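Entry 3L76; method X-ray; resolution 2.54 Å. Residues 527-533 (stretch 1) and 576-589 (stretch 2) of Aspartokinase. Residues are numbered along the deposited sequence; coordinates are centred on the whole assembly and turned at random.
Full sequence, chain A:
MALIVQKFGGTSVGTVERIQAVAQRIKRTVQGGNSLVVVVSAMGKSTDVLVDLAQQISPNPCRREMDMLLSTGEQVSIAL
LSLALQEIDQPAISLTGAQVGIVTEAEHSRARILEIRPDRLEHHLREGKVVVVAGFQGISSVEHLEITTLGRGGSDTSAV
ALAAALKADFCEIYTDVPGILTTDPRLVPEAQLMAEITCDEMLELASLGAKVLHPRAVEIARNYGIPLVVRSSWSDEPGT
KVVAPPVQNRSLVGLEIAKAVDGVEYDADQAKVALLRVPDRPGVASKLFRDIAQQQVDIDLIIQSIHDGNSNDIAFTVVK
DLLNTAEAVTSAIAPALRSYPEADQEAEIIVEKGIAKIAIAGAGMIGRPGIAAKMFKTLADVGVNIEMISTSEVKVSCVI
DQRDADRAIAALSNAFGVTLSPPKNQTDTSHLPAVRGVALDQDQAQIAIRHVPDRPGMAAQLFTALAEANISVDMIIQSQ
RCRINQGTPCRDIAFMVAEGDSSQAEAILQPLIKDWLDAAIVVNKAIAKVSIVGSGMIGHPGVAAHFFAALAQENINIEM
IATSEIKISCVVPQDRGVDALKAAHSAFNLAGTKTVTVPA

Stretch 1 (527-533) IAKVSIV
Stretch 2 (576-589) RGVDALKAAHSAFN

How do strand and helix lie together? Strand 527-533 is in beta conformation, phi/psi near -120/140, and helix 577-587, with phi/psi near -62/-43, runs almost parallel to it at 10°, the axes 8.2 Å apart at closest approach. CA to CA, Ala-528 pairs with Gly-577 at 5.0 Å, Val-530 with Leu-581 at 6.1 Å and Ile-532 with Ala-584 at 7.3 Å, so the gap widens along the strand.

Why does the tight end tolerate so little side chain? Ala-528 CB sits 3.5 Å from Gly-577 CA; an ideal CB on the glycine would lie 2.7 Å from Ala-528 CB, a clash.

Which rotamers fill the widening gap? Val-530 (chi1 -151°, t) turns both methyls to the helix: its CG2 reaches Ala-580 CB at 3.6 Å, its CG1 Leu-581 CA at 3.9 Å. Ile-532 (p, t) sets CG2 4.1 Å from Ala-584 CB, and its extended chi2 carries CD1 to 3.6 Å from Phe-588 CE2; Ile-532 CG2 also lies 4.1 Å from Phe-588 CE2. Phe-588 (chi1 -65°, chi2 -76°), just past the helix, meets the CD1 methyl obliquely.

What kind of contact is it? No hydrogen bond crosses; the side-chain contacts are apolar, and 302 Å² is buried, both sides summed. Alternate strand residues Ile-527, Lys-529 and Ser-531 point away. At the N-cap, Arg-576 NH1 forms a salt bridge with Asp-579 OD2 at 3.3 Å, apart from the interface.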

# COMPACT_ATOMS: atom_id res chain seq x y z
N ILE A 527 -15.68 -35.16 24.55
CA ILE A 527 -16.46 -35.62 23.41
C ILE A 527 -15.73 -35.37 22.10
O ILE A 527 -14.92 -34.45 21.98
CB ILE A 527 -17.81 -34.89 23.32
CG1 ILE A 527 -17.57 -33.40 23.08
CG2 ILE A 527 -18.65 -35.14 24.59
CD1 ILE A 527 -18.71 -32.69 22.38
N ALA A 528 -16.01 -36.22 21.12
CA ALA A 528 -15.56 -36.00 19.76
C ALA A 528 -16.77 -36.00 18.84
O ALA A 528 -17.77 -36.67 19.13
CB ALA A 528 -14.61 -37.07 19.35
N LYS A 529 -16.70 -35.26 17.74
CA LYS A 529 -17.75 -35.30 16.73
C LYS A 529 -17.27 -35.96 15.43
O LYS A 529 -16.29 -35.53 14.85
CB LYS A 529 -18.31 -33.91 16.44
CG LYS A 529 -19.51 -33.95 15.50
CD LYS A 529 -20.03 -32.57 15.20
CE LYS A 529 -19.01 -31.74 14.46
NZ LYS A 529 -19.54 -30.40 14.11
N VAL A 530 -17.98 -36.99 15.00
CA VAL A 530 -17.64 -37.71 13.79
C VAL A 530 -18.76 -37.46 12.81
O VAL A 530 -19.93 -37.63 13.14
CB VAL A 530 -17.53 -39.22 14.02
CG1 VAL A 530 -16.56 -39.82 13.05
CG2 VAL A 530 -17.07 -39.50 15.42
N SER A 531 -18.40 -37.04 11.60
CA SER A 531 -19.39 -36.66 10.60
C SER A 531 -19.13 -37.36 9.28
O SER A 531 -17.98 -37.52 8.86
CB SER A 531 -19.36 -35.14 10.38
OG SER A 531 -19.70 -34.40 11.53
N ILE A 532 -20.20 -37.76 8.61
CA ILE A 532 -20.09 -38.20 7.23
C ILE A 532 -20.92 -37.26 6.37
O ILE A 532 -21.94 -36.76 6.81
CB ILE A 532 -20.53 -39.67 7.05
CG1 ILE A 532 -22.05 -39.81 7.20
CG2 ILE A 532 -19.79 -40.59 8.02
CD1 ILE A 532 -22.54 -41.22 7.11
N VAL A 533 -20.44 -36.97 5.16
CA VAL A 533 -21.13 -36.06 4.26
C VAL A 533 -21.20 -36.67 2.88
O VAL A 533 -20.26 -37.32 2.43
CB VAL A 533 -20.44 -34.69 4.19
CG1 VAL A 533 -21.02 -33.86 3.04
CG2 VAL A 533 -20.58 -33.94 5.51
N ARG A 576 -12.31 -41.78 21.81
CA ARG A 576 -12.73 -42.69 20.76
C ARG A 576 -12.98 -42.00 19.41
O ARG A 576 -13.36 -42.66 18.45
CB ARG A 576 -13.98 -43.43 21.21
CG ARG A 576 -13.95 -44.86 20.81
CD ARG A 576 -13.30 -45.72 21.87
NE ARG A 576 -14.08 -46.95 21.92
CZ ARG A 576 -13.91 -47.96 21.08
NH1 ARG A 576 -12.97 -47.91 20.15
NH2 ARG A 576 -14.69 -49.02 21.17
N GLY A 577 -12.78 -40.69 19.36
CA GLY A 577 -12.95 -39.93 18.13
C GLY A 577 -12.17 -40.48 16.96
O GLY A 577 -12.71 -40.72 15.89
N VAL A 578 -10.87 -40.69 17.16
CA VAL A 578 -10.03 -41.21 16.10
C VAL A 578 -10.50 -42.59 15.65
O VAL A 578 -10.60 -42.85 14.45
CB VAL A 578 -8.55 -41.27 16.52
CG1 VAL A 578 -7.73 -41.98 15.46
CG2 VAL A 578 -8.02 -39.87 16.75
N ASP A 579 -10.79 -43.46 16.60
CA ASP A 579 -11.26 -44.80 16.25
C ASP A 579 -12.53 -44.71 15.43
O ASP A 579 -12.73 -45.45 14.47
CB ASP A 579 -11.52 -45.64 17.51
CG ASP A 579 -10.38 -45.60 18.49
OD1 ASP A 579 -9.76 -44.53 18.65
OD2 ASP A 579 -10.11 -46.65 19.11
N ALA A 580 -13.40 -43.78 15.81
CA ALA A 580 -14.67 -43.62 15.14
C ALA A 580 -14.48 -43.07 13.73
O ALA A 580 -15.19 -43.44 12.81
CB ALA A 580 -15.59 -42.73 15.96
N LEU A 581 -13.49 -42.20 13.57
CA LEU A 581 -13.21 -41.63 12.26
C LEU A 581 -12.74 -42.71 11.30
O LEU A 581 -13.15 -42.74 10.14
CB LEU A 581 -12.17 -40.50 12.35
CG LEU A 581 -11.78 -39.87 11.01
CD1 LEU A 581 -12.92 -39.09 10.38
CD2 LEU A 581 -10.56 -38.98 11.18
N LYS A 582 -11.86 -43.58 11.79
CA LYS A 582 -11.31 -44.65 10.98
C LYS A 582 -12.42 -45.60 10.55
O LYS A 582 -12.48 -46.03 9.40
CB LYS A 582 -10.22 -45.41 11.74
CG LYS A 582 -8.94 -44.62 12.01
CD LYS A 582 -7.97 -45.46 12.83
CE LYS A 582 -6.68 -44.73 13.16
NZ LYS A 582 -5.81 -45.58 14.02
N ALA A 583 -13.30 -45.92 11.48
CA ALA A 583 -14.44 -46.79 11.21
C ALA A 583 -15.33 -46.24 10.10
O ALA A 583 -15.72 -46.97 9.19
CB ALA A 583 -15.25 -47.03 12.48
N ALA A 584 -15.66 -44.95 10.19
CA ALA A 584 -16.47 -44.29 9.17
C ALA A 584 -15.79 -44.28 7.79
O ALA A 584 -16.44 -44.50 6.77
CB ALA A 584 -16.81 -42.85 9.59
N HIS A 585 -14.48 -44.03 7.77
CA HIS A 585 -13.74 -43.98 6.50
C HIS A 585 -13.69 -45.35 5.84
O HIS A 585 -13.74 -45.46 4.62
CB HIS A 585 -12.32 -43.44 6.72
CG HIS A 585 -11.67 -42.91 5.48
ND1 HIS A 585 -10.85 -43.67 4.67
CD2 HIS A 585 -11.71 -41.67 4.91
CE1 HIS A 585 -10.42 -42.94 3.66
NE2 HIS A 585 -10.92 -41.72 3.78
N SER A 586 -13.58 -46.40 6.66
CA SER A 586 -13.57 -47.77 6.15
C SER A 586 -14.97 -48.25 5.78
O SER A 586 -15.15 -48.94 4.79
CB SER A 586 -12.95 -48.72 7.17
OG SER A 586 -11.61 -48.36 7.44
N ALA A 587 -15.95 -47.89 6.59
CA ALA A 587 -17.33 -48.30 6.34
C ALA A 587 -17.78 -47.89 4.95
O ALA A 587 -18.52 -48.62 4.30
CB ALA A 587 -18.26 -47.72 7.39
N PHE A 588 -17.34 -46.74 4.48
CA PHE A 588 -17.82 -46.24 3.19
C PHE A 588 -16.79 -46.37 2.06
O PHE A 588 -16.91 -45.72 1.02
CB PHE A 588 -18.37 -44.82 3.35
CG PHE A 588 -19.61 -44.75 4.22
CD1 PHE A 588 -20.85 -45.15 3.73
CD2 PHE A 588 -19.53 -44.29 5.53
CE1 PHE A 588 -21.98 -45.09 4.53
CE2 PHE A 588 -20.66 -44.23 6.33
CZ PHE A 588 -21.89 -44.63 5.83
N ASN A 589 -15.80 -47.23 2.26
CA ASN A 589 -14.79 -47.52 1.24
C ASN A 589 -14.13 -46.28 0.66
O ASN A 589 -13.84 -46.23 -0.53
CB ASN A 589 -15.40 -48.35 0.11
CG ASN A 589 -15.92 -49.69 0.58
OD1 ASN A 589 -15.36 -50.30 1.50
ND2 ASN A 589 -17.00 -50.15 -0.03